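Local coordinates for protein 6'''-hydroxyparomomycin C oxidase (Microbacterium trichothecenolyticum, PDB 7DVE) that oxidises the C3 hydroxyl of the sugar in C-glycosides such as isoorientin and mangiferin, using bound FAD and molecular oxygen, at residues A[10-15]-A[267-272]; A[24-29]-A[221-226]; A[35-40]-A[227-232]. One frame throughout, in Å; residues are numbered along the deposited sequence.

Contact 1: A[10-15]-A[267-272]; sequences VDVAIV and FVVVAA. With FAD (flavin-adenine dinucleotide), chain C.
D11 opens the pairing through its carbonyl: D11 O accepts the F267 N-H, a bent bond at 138°, and also lies at the edge of the F267 ring, 3.6 Å from CD1. V12 packs with both methyls on F267 CB, CG2 at 3.8 Å; with CG1 anti to the backbone N (chi1 -177°), that methyl also reaches V269 CG2. An alanine here would probably leave F267 CB and V269 CG2 without their methyl partners and open a gap beneath L28 of helix 19-31. A13 is held twice by the backbone: its N gives a nearly straight bond to F267 O (2.9 Å), and its O accepts from V269 N. I14 lies alongside V269, both side chains on the face that carries V12. V15 donates its N-H to V269 O and receives A271 N on its O, at 2.9 Å. Its methyls divide the work: CG1 packs 3.6 Å from V270 CG2, and CG2 meets the adenine of FAD, 3.5 Å from N1A. A272 CB touches the same adenine at N7A, so the C-terminal end of strand 12-15 and the loop just after strand 267-270 line the adenine site, as expected of a parallel Rossmann-type sheet. Strands 12-15 and 267-270 run 15° apart, with strand 37-40 beside 12-15, Y24 and L28 over the V12 and I14 face, and helix 276-283 against V15 and V270.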
loop_
_atom_site.group_PDB
_atom_site.type_symbol
_atom_site.label_atom_id
_atom_site.label_comp_id
_atom_site.label_asym_id
_atom_site.label_seq_id
_atom_site.Cartn_x
_atom_site.Cartn_y
_atom_site.Cartn_z
ATOM N N VAL A 10 7.717 23.763 -12.325
ATOM C CA VAL A 10 6.652 23.000 -12.956
ATOM C C VAL A 10 5.341 23.419 -12.302
ATOM O O VAL A 10 5.326 24.129 -11.300
ATOM C CB VAL A 10 6.857 21.479 -12.805
ATOM C CG1 VAL A 10 8.236 21.076 -13.269
ATOM C CG2 VAL A 10 6.686 21.105 -11.338
ATOM N N ASP A 11 4.228 22.938 -12.864
ATOM C CA ASP A 11 2.923 23.210 -12.269
ATOM C C ASP A 11 2.640 22.305 -11.073
ATOM O O ASP A 11 2.235 22.790 -10.010
ATOM C CB ASP A 11 1.832 23.055 -13.314
ATOM C CG ASP A 11 2.030 23.972 -14.468
ATOM O OD1 ASP A 11 2.097 25.198 -14.225
ATOM O OD2 ASP A 11 2.160 23.469 -15.607
ATOM N N VAL A 12 2.823 20.990 -11.229
ATOM C CA VAL A 12 2.586 20.039 -10.151
ATOM C C VAL A 12 3.877 19.283 -9.867
ATOM O O VAL A 12 4.493 18.716 -10.786
ATOM C CB VAL A 12 1.448 19.055 -10.483
ATOM C CG1 VAL A 12 1.180 18.135 -9.291
ATOM C CG2 VAL A 12 0.183 19.803 -10.859
ATOM N N ALA A 13 4.273 19.260 -8.596
ATOM C CA ALA A 13 5.384 18.440 -8.133
ATOM C C ALA A 13 4.853 17.356 -7.206
ATOM O O ALA A 13 4.062 17.637 -6.304
ATOM C CB ALA A 13 6.436 19.282 -7.415
ATOM N N ILE A 14 5.292 16.127 -7.440
ATOM C CA ILE A 14 4.861 14.947 -6.707
ATOM C C ILE A 14 6.103 14.342 -6.087
ATOM O O ILE A 14 7.096 14.126 -6.786
ATOM C CB ILE A 14 4.177 13.920 -7.633
ATOM C CG1 ILE A 14 2.938 14.519 -8.329
ATOM C CG2 ILE A 14 3.835 12.657 -6.874
ATOM C CD1 ILE A 14 2.609 13.849 -9.639
ATOM N N VAL A 15 6.067 14.103 -4.780
ATOM C CA VAL A 15 7.112 13.346 -4.101
ATOM C C VAL A 15 6.560 11.953 -3.818
ATOM O O VAL A 15 5.441 11.806 -3.315
ATOM C CB VAL A 15 7.607 14.094 -2.840
ATOM C CG1 VAL A 15 6.468 14.587 -2.018
ATOM C CG2 VAL A 15 8.547 13.233 -1.967
ATOM N N PHE A 267 1.360 23.417 -7.165
ATOM C CA PHE A 267 0.767 22.263 -6.507
ATOM C C PHE A 267 1.878 21.333 -6.044
ATOM O O PHE A 267 2.839 21.083 -6.779
ATOM C CB PHE A 267 -0.198 21.518 -7.438
ATOM C CG PHE A 267 -1.355 22.354 -7.896
ATOM C CD1 PHE A 267 -1.260 23.124 -9.038
ATOM C CD2 PHE A 267 -2.531 22.381 -7.169
ATOM C CE1 PHE A 267 -2.323 23.908 -9.451
ATOM C CE2 PHE A 267 -3.598 23.164 -7.574
ATOM C CZ PHE A 267 -3.494 23.924 -8.720
ATOM N N VAL A 268 1.757 20.848 -4.813
ATOM C CA VAL A 268 2.685 19.868 -4.260
ATOM C C VAL A 268 1.869 18.713 -3.710
ATOM O O VAL A 268 0.983 18.917 -2.875
ATOM C CB VAL A 268 3.593 20.464 -3.172
ATOM C CG1 VAL A 268 4.503 19.369 -2.578
ATOM C CG2 VAL A 268 4.421 21.581 -3.758
ATOM N N VAL A 269 2.131 17.513 -4.204
ATOM C CA VAL A 269 1.462 16.309 -3.743
ATOM C C VAL A 269 2.528 15.472 -3.067
ATOM O O VAL A 269 3.559 15.163 -3.680
ATOM C CB VAL A 269 0.787 15.550 -4.902
ATOM C CG1 VAL A 269 -0.033 14.349 -4.387
ATOM C CG2 VAL A 269 -0.087 16.494 -5.733
ATOM N N VAL A 270 2.326 15.171 -1.789
ATOM C CA VAL A 270 3.251 14.330 -1.040
ATOM C C VAL A 270 2.594 12.966 -0.893
ATOM O O VAL A 270 1.568 12.823 -0.222
ATOM C CB VAL A 270 3.634 14.928 0.325
ATOM C CG1 VAL A 270 4.632 14.027 1.010
ATOM C CG2 VAL A 270 4.233 16.320 0.163
ATOM N N ALA A 271 3.181 11.971 -1.548
ATOM C CA ALA A 271 2.724 10.594 -1.496
ATOM C C ALA A 271 3.935 9.751 -1.111
ATOM O O ALA A 271 4.444 8.936 -1.885
ATOM C CB ALA A 271 2.121 10.159 -2.833
ATOM N N ALA A 272 4.421 9.974 0.103
ATOM C CA ALA A 272 5.691 9.411 0.537
ATOM C C ALA A 272 5.523 8.240 1.503
ATOM O O ALA A 272 6.484 7.872 2.180
ATOM C CB ALA A 272 6.543 10.516 1.155
HETATM P PA FAD C . 4.711 3.602 -1.210
HETATM O O1A FAD C . 5.578 3.403 -0.024
HETATM O O2A FAD C . 4.229 2.414 -1.952
HETATM O O5B FAD C . 5.597 4.580 -2.138
HETATM C C5B FAD C . 6.078 5.810 -1.591
HETATM C C4B FAD C . 7.342 6.226 -2.299
HETATM O O4B FAD C . 7.705 7.515 -1.722
HETATM C C3B FAD C . 8.509 5.277 -1.958
HETATM O O3B FAD C . 9.107 4.837 -3.193
HETATM C C2B FAD C . 9.456 6.217 -1.199
HETATM O O2B FAD C . 10.829 5.932 -1.479
HETATM C C1B FAD C . 9.122 7.573 -1.786
HETATM N N9A FAD C . 9.592 8.683 -0.879
HETATM C C8A FAD C . 9.277 8.706 0.427
HETATM N N7A FAD C . 9.816 9.802 0.973
HETATM C C5A FAD C . 10.473 10.462 0.018
HETATM C C6A FAD C . 11.158 11.614 0.051
HETATM N N6A FAD C . 11.227 12.225 1.233
HETATM N N1A FAD C . 11.747 12.135 -1.043
HETATM C C2A FAD C . 11.629 11.436 -2.246
HETATM N N3A FAD C . 10.893 10.236 -2.262
HETATM C C4A FAD C . 10.332 9.774 -1.132
HETATM N N1 FAD C . -1.146 -3.635 -0.200
HETATM C C2 FAD C . -2.414 -4.005 -0.615
HETATM O O2 FAD C . -3.264 -3.128 -0.712
HETATM N N3 FAD C . -2.702 -5.350 -0.898
HETATM C C4 FAD C . -1.683 -6.324 -0.807
HETATM O O4 FAD C . -1.943 -7.501 -1.081
HETATM C C4X FAD C . -0.415 -5.935 -0.388
HETATM N N5 FAD C . 0.594 -6.825 -0.223
HETATM C C5X FAD C . 1.853 -6.378 0.054
HETATM C C6 FAD C . 2.944 -7.267 0.090
HETATM C C7 FAD C . 4.245 -6.831 0.313
HETATM C C7M FAD C . 5.424 -7.836 0.337
HETATM C C8 FAD C . 4.481 -5.471 0.517
HETATM C C8M FAD C . 5.918 -4.975 0.769
HETATM C C9 FAD C . 3.402 -4.576 0.492
HETATM C C9A FAD C . 2.085 -5.018 0.269
HETATM N N10 FAD C . 1.039 -4.162 0.262
HETATM C C10 FAD C . -0.174 -4.589 -0.098
HETATM C "C1'" FAD C . 1.171 -2.719 0.614
HETATM C "C2'" FAD C . 1.308 -1.765 -0.580
HETATM O "O2'" FAD C . 2.571 -2.016 -1.218
HETATM C "C3'" FAD C . 1.172 -0.279 -0.109
HETATM O "O3'" FAD C . -0.118 -0.071 0.484
HETATM C "C4'" FAD C . 1.260 0.690 -1.289
HETATM O "O4'" FAD C . 2.492 0.501 -1.968
HETATM C "C5'" FAD C . 1.183 2.158 -0.790
HETATM O "O5'" FAD C . 1.485 3.070 -1.865
HETATM P P FAD C . 2.042 4.572 -1.638
HETATM O O1P FAD C . 2.496 5.199 -2.910
HETATM O O2P FAD C . 1.009 5.248 -0.825
HETATM O O3P FAD C . 3.429 4.483 -0.809
#

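Contact 2: A[24-29]-A[221-226]; sequences YARILS and DITRGN
S29 and N226 make the hydrogen bond of this contact: N226 ND2 donates to S29 OG over 2.9 Å at 152°, with the oxygen close to the plane of the amide. The carboxamide reaches across because CG is anti to the backbone N (chi1 180°), which places ND2 within bonding distance of S29 OG. Next to this bond sits T223, whose OG1 is 3.3 Å from R26 CA and whose CG2 meets A25 CB at 4.0 Å, a close approach of the two helices borne out by R26 and T223 CA atoms only 5.6 Å apart. I222 adds apolar contacts beside it. Its CG2 packs 3.8 Å from R26 CG, the two side chains crossing at about a right angle, and its CD1 lies 3.8 Å from S29 O.

A second layer fixes these groups. S29 OG turns back to its own helix and donates to A25 O at 2.8 Å, from above the carbonyl plane; S29 N reaches the same oxygen from the opposite face. The hydroxyl is therefore gripped as both donor and acceptor, which defines its rotation. T223 OG1 is hydrogen-bonded to L219 O one turn back, and N226 OD1 accepts from N228 N, which holds the other end of the amide. R26 NE pairs with E30 of its own helix in a salt bridge, while NH1 bonds V218 O of helix 215-224, a further polar link between the helices.

Helix 19-31 is the connecting helix of the beta-alpha-beta unit 12-15/19-31/37-40 of the FAD-binding Rossmann-type domain; helix 215-224, leading into strand 229-232, packs beside it on the same side of the sheet. F229 of that strand packs on both A25 and T223, while R159 and L160 of helix 149-161 touch R26.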
loop_
_atom_site.group_PDB
_atom_site.type_symbol
_atom_site.label_atom_id
_atom_site.label_comp_id
_atom_site.label_asym_id
_atom_site.label_seq_id
_atom_site.Cartn_x
_atom_site.Cartn_y
_atom_site.Cartn_z
ATOM N N TYR A 24 -1.821 10.380 -9.083
ATOM C CA TYR A 24 -1.864 11.799 -9.435
ATOM C C TYR A 24 -1.280 12.037 -10.825
ATOM O O TYR A 24 -1.863 12.763 -11.645
ATOM C CB TYR A 24 -1.130 12.636 -8.392
ATOM C CG TYR A 24 -1.992 12.993 -7.210
ATOM C CD1 TYR A 24 -2.183 12.086 -6.169
ATOM C CD2 TYR A 24 -2.624 14.220 -7.135
ATOM C CE1 TYR A 24 -2.971 12.404 -5.078
ATOM C CE2 TYR A 24 -3.416 14.552 -6.041
ATOM C CZ TYR A 24 -3.587 13.636 -5.027
ATOM O OH TYR A 24 -4.361 13.953 -3.951
ATOM N N ALA A 25 -0.129 11.421 -11.112
ATOM C CA ALA A 25 0.498 11.611 -12.422
ATOM C C ALA A 25 -0.424 11.165 -13.551
ATOM O O ALA A 25 -0.608 11.884 -14.542
ATOM C CB ALA A 25 1.827 10.857 -12.499
ATOM N N ARG A 26 -1.035 9.988 -13.414
ATOM C CA ARG A 26 -1.854 9.480 -14.511
ATOM C C ARG A 26 -3.133 10.292 -14.684
ATOM O O ARG A 26 -3.544 10.582 -15.821
ATOM C CB ARG A 26 -2.188 8.008 -14.307
ATOM C CG ARG A 26 -2.529 7.313 -15.648
ATOM C CD ARG A 26 -3.973 6.877 -15.669
ATOM N NE ARG A 26 -4.342 6.048 -16.807
ATOM C CZ ARG A 26 -4.115 4.744 -16.884
ATOM N NH1 ARG A 26 -3.323 4.129 -16.027
ATOM N NH2 ARG A 26 -4.686 4.044 -17.856
ATOM N N ILE A 27 -3.783 10.676 -13.580
ATOM C CA ILE A 27 -5.028 11.416 -13.735
ATOM C C ILE A 27 -4.759 12.792 -14.299
ATOM O O ILE A 27 -5.576 13.322 -15.057
ATOM C CB ILE A 27 -5.816 11.504 -12.421
ATOM C CG1 ILE A 27 -6.159 10.104 -11.926
ATOM C CG2 ILE A 27 -7.102 12.333 -12.636
ATOM C CD1 ILE A 27 -7.331 9.497 -12.701
ATOM N N LEU A 28 -3.618 13.395 -13.972
ATOM C CA LEU A 28 -3.334 14.683 -14.590
ATOM C C LEU A 28 -2.864 14.524 -16.032
ATOM O O LEU A 28 -3.123 15.408 -16.854
ATOM C CB LEU A 28 -2.317 15.473 -13.750
ATOM C CG LEU A 28 -2.821 15.876 -12.351
ATOM C CD1 LEU A 28 -1.702 16.296 -11.399
ATOM C CD2 LEU A 28 -3.901 16.965 -12.449
ATOM N N SER A 29 -2.208 13.410 -16.383
ATOM C CA SER A 29 -1.903 13.189 -17.799
ATOM C C SER A 29 -3.175 12.978 -18.615
ATOM O O SER A 29 -3.203 13.301 -19.811
ATOM C CB SER A 29 -0.958 12.000 -17.973
ATOM O OG SER A 29 0.243 12.192 -17.239
ATOM N N ASP A 221 1.071 3.938 -20.257
ATOM C CA ASP A 221 1.681 4.561 -21.411
ATOM C C ASP A 221 1.283 6.015 -21.531
ATOM O O ASP A 221 2.047 6.793 -22.110
ATOM C CB ASP A 221 1.336 3.817 -22.693
ATOM C CG ASP A 221 1.827 2.389 -22.685
ATOM O OD1 ASP A 221 2.938 2.113 -22.158
ATOM O OD2 ASP A 221 1.110 1.550 -23.263
ATOM N N ILE A 222 0.129 6.419 -20.984
ATOM C CA ILE A 222 -0.205 7.841 -21.095
ATOM C C ILE A 222 0.750 8.688 -20.257
ATOM O O ILE A 222 1.135 9.773 -20.688
ATOM C CB ILE A 222 -1.685 8.145 -20.760
ATOM C CG1 ILE A 222 -2.044 9.551 -21.247
ATOM C CG2 ILE A 222 -1.963 8.081 -19.275
ATOM C CD1 ILE A 222 -3.529 9.843 -21.299
ATOM N N THR A 223 1.216 8.217 -19.095
ATOM C CA THR A 223 2.170 9.062 -18.384
ATOM C C THR A 223 3.573 8.920 -18.961
ATOM O O THR A 223 4.257 9.932 -19.173
ATOM C CB THR A 223 2.139 8.738 -16.897
ATOM O OG1 THR A 223 0.789 8.859 -16.436
ATOM C CG2 THR A 223 3.049 9.689 -16.109
ATOM N N ARG A 224 3.988 7.685 -19.286
ATOM C CA ARG A 224 5.303 7.493 -19.894
ATOM C C ARG A 224 5.460 8.256 -21.211
ATOM O O ARG A 224 6.575 8.671 -21.545
ATOM C CB ARG A 224 5.577 6.007 -20.117
ATOM C CG ARG A 224 6.047 5.267 -18.881
ATOM C CD ARG A 224 6.471 3.846 -19.231
ATOM N NE ARG A 224 5.339 2.991 -19.573
ATOM C CZ ARG A 224 4.593 2.351 -18.680
ATOM N NH1 ARG A 224 4.800 2.489 -17.379
ATOM N NH2 ARG A 224 3.607 1.563 -19.103
ATOM N N GLY A 225 4.379 8.449 -21.977
ATOM C CA GLY A 225 4.441 9.207 -23.220
ATOM C C GLY A 225 4.151 10.706 -23.120
ATOM O O GLY A 225 4.149 11.412 -24.136
ATOM N N ASN A 226 3.911 11.216 -21.922
ATOM C CA ASN A 226 3.522 12.596 -21.669
ATOM C C ASN A 226 4.752 13.494 -21.666
ATOM O O ASN A 226 5.516 13.497 -20.691
ATOM C CB ASN A 226 2.782 12.676 -20.329
ATOM C CG ASN A 226 2.334 14.075 -19.978
ATOM O OD1 ASN A 226 2.582 15.028 -20.713
ATOM N ND2 ASN A 226 1.635 14.198 -18.857
#

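Contact 3: A[35-40]-A[227-232]; sequences ATIAMF and PNFTLF
Backbone hydrogen bonds join I37 to N228 and F232 to M39 at either end of the pairing: I37 N donates to N228 O over 2.7 Å, and F232 N to M39 O at a nearly straight 172°. Between them T230 serves both ways, giving its N-H to I37 O and accepting from M39 N. A side-chain hydrogen bond ties N228 ND2 to S33 O.

This parallel pairing, strands 15° apart, sets 229-232 at the edge of the five-stranded sheet of the FAD-binding Rossmann-type domain, outside 37-40, which in turn lies beside 12-15.

Apolar packing divides by face. I37, M39, F229 and L231 share one: I37 CG2 meets the F229 ring at its edge, 3.6 Å from CD1, and M39 SD lies 5.5 Å from that ring's centroid, at the edge, a Met-aromatic contact. M39 SD also packs 3.8 Å from L231 CD1. On the other face F40 and F232, each with CG anti to its carbonyl carbon, lie side by side, F40 CE1 3.5 Å from F232 CD1; their planes are 15° apart but slid until they barely overlap, centroids 5.4 Å apart. F40 belongs to the FAD pocket, its side chain about 5 Å from the cofactor at nearest atoms. Beyond the strands, N228 CB abuts A35 O at 3.2 Å.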
loop_
_atom_site.group_PDB
_atom_site.type_symbol
_atom_site.label_atom_id
_atom_site.label_comp_id
_atom_site.label_asym_id
_atom_site.label_seq_id
_atom_site.Cartn_x
_atom_site.Cartn_y
_atom_site.Cartn_z
ATOM N N ALA A 35 -0.522 20.478 -18.329
ATOM C CA ALA A 35 0.231 20.800 -17.128
ATOM C C ALA A 35 1.570 20.076 -17.104
ATOM O O ALA A 35 1.656 18.893 -17.438
ATOM C CB ALA A 35 -0.575 20.410 -15.888
ATOM N N THR A 36 2.616 20.789 -16.687
ATOM C CA THR A 36 3.907 20.154 -16.465
ATOM C C THR A 36 3.939 19.515 -15.084
ATOM O O THR A 36 3.407 20.071 -14.118
ATOM C CB THR A 36 5.039 21.161 -16.604
ATOM O OG1 THR A 36 4.783 22.299 -15.762
ATOM C CG2 THR A 36 5.138 21.613 -18.051
ATOM N N ILE A 37 4.555 18.333 -15.004
ATOM C CA ILE A 37 4.509 17.488 -13.818
ATOM C C ILE A 37 5.908 16.934 -13.566
ATOM O O ILE A 37 6.500 16.300 -14.448
ATOM C CB ILE A 37 3.509 16.327 -13.979
ATOM C CG1 ILE A 37 2.115 16.850 -14.341
ATOM C CG2 ILE A 37 3.480 15.466 -12.712
ATOM C CD1 ILE A 37 1.202 15.794 -14.954
ATOM N N ALA A 38 6.434 17.152 -12.368
ATOM C CA ALA A 38 7.705 16.554 -11.980
ATOM C C ALA A 38 7.474 15.614 -10.806
ATOM O O ALA A 38 6.802 15.980 -9.839
ATOM C CB ALA A 38 8.741 17.624 -11.622
ATOM N N MET A 39 8.024 14.411 -10.887
ATOM C CA MET A 39 7.907 13.419 -9.827
ATOM C C MET A 39 9.302 13.133 -9.301
ATOM O O MET A 39 10.212 12.868 -10.089
ATOM C CB MET A 39 7.247 12.135 -10.332
ATOM C CG MET A 39 7.129 11.037 -9.289
ATOM S SD MET A 39 6.406 9.497 -9.956
ATOM C CE MET A 39 4.678 9.712 -9.544
ATOM N N PHE A 40 9.467 13.224 -7.979
ATOM C CA PHE A 40 10.733 13.017 -7.297
ATOM C C PHE A 40 10.616 11.802 -6.387
ATOM O O PHE A 40 9.685 11.711 -5.579
ATOM C CB PHE A 40 11.134 14.269 -6.515
ATOM C CG PHE A 40 11.115 15.516 -7.351
ATOM C CD1 PHE A 40 12.173 15.814 -8.198
ATOM C CD2 PHE A 40 10.027 16.374 -7.316
ATOM C CE1 PHE A 40 12.157 16.951 -8.989
ATOM C CE2 PHE A 40 10.001 17.507 -8.102
ATOM C CZ PHE A 40 11.072 17.798 -8.943
ATOM N N PRO A 227 4.967 14.285 -22.720
ATOM C CA PRO A 227 6.172 15.126 -22.765
ATOM C C PRO A 227 6.220 16.171 -21.667
ATOM O O PRO A 227 7.302 16.720 -21.427
ATOM C CB PRO A 227 6.110 15.769 -24.157
ATOM C CG PRO A 227 4.690 15.657 -24.574
ATOM C CD PRO A 227 4.105 14.468 -23.901
ATOM N N ASN A 228 5.107 16.425 -20.976
ATOM C CA ASN A 228 5.040 17.353 -19.851
ATOM C C ASN A 228 5.307 16.682 -18.503
ATOM O O ASN A 228 5.250 17.359 -17.464
ATOM C CB ASN A 228 3.667 18.061 -19.840
ATOM C CG ASN A 228 3.478 18.973 -21.042
ATOM O OD1 ASN A 228 4.452 19.517 -21.548
ATOM N ND2 ASN A 228 2.234 19.140 -21.510
ATOM N N PHE A 229 5.621 15.384 -18.491
ATOM C CA PHE A 229 5.896 14.641 -17.264
ATOM C C PHE A 229 7.364 14.231 -17.215
ATOM O O PHE A 229 7.965 13.914 -18.249
ATOM C CB PHE A 229 5.004 13.395 -17.167
ATOM C CG PHE A 229 5.299 12.525 -15.985
ATOM C CD1 PHE A 229 4.663 12.744 -14.770
ATOM C CD2 PHE A 229 6.211 11.488 -16.079
ATOM C CE1 PHE A 229 4.930 11.952 -13.677
ATOM C CE2 PHE A 229 6.485 10.688 -14.981
ATOM C CZ PHE A 229 5.844 10.919 -13.785
ATOM N N THR A 230 7.938 14.246 -16.012
ATOM C CA THR A 230 9.318 13.807 -15.816
ATOM C C THR A 230 9.450 13.113 -14.469
ATOM O O THR A 230 8.809 13.511 -13.492
ATOM C CB THR A 230 10.309 14.972 -15.881
ATOM O OG1 THR A 230 9.968 15.814 -16.983
ATOM C CG2 THR A 230 11.731 14.457 -16.072
ATOM N N LEU A 231 10.281 12.074 -14.433
ATOM C CA LEU A 231 10.511 11.273 -13.239
ATOM C C LEU A 231 11.993 11.329 -12.900
ATOM O O LEU A 231 12.825 10.833 -13.669
ATOM C CB LEU A 231 10.084 9.818 -13.440
ATOM C CG LEU A 231 9.867 9.009 -12.152
ATOM C CD1 LEU A 231 8.845 7.886 -12.367
ATOM C CD2 LEU A 231 11.169 8.460 -11.635
ATOM N N PHE A 232 12.307 11.900 -11.741
ATOM C CA PHE A 232 13.654 11.961 -11.199
ATOM C C PHE A 232 13.733 10.939 -10.074
ATOM O O PHE A 232 13.187 11.170 -8.989
ATOM C CB PHE A 232 13.968 13.360 -10.685
ATOM C CG PHE A 232 13.815 14.423 -11.722
ATOM C CD1 PHE A 232 12.597 15.060 -11.904
ATOM C CD2 PHE A 232 14.881 14.772 -12.536
ATOM C CE1 PHE A 232 12.449 16.042 -12.867
ATOM C CE2 PHE A 232 14.740 15.750 -13.507
ATOM C CZ PHE A 232 13.520 16.383 -13.674
#

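From the N terminus the chain lays down strand 12-15, helix 19-31 and strand 37-40, a beta-alpha-beta unit that supplies the first segment of all three contacts. About 180 residues later it returns through helix 215-224 and strand 229-232, closing contact 2 on the helix and contact 3 on the second strand; these two loops cross, since their segments alternate. Strand 267-270 then closes contact 1, whose loop encloses both. Contacts 1 and 3 extend one sheet in opposite directions, I14 bonding to A38 and F40 between them. Contact 2 lies on one face of that sheet, joined to it where L28 CB packs on I37 CD1 and I14 CD1 on A25 N.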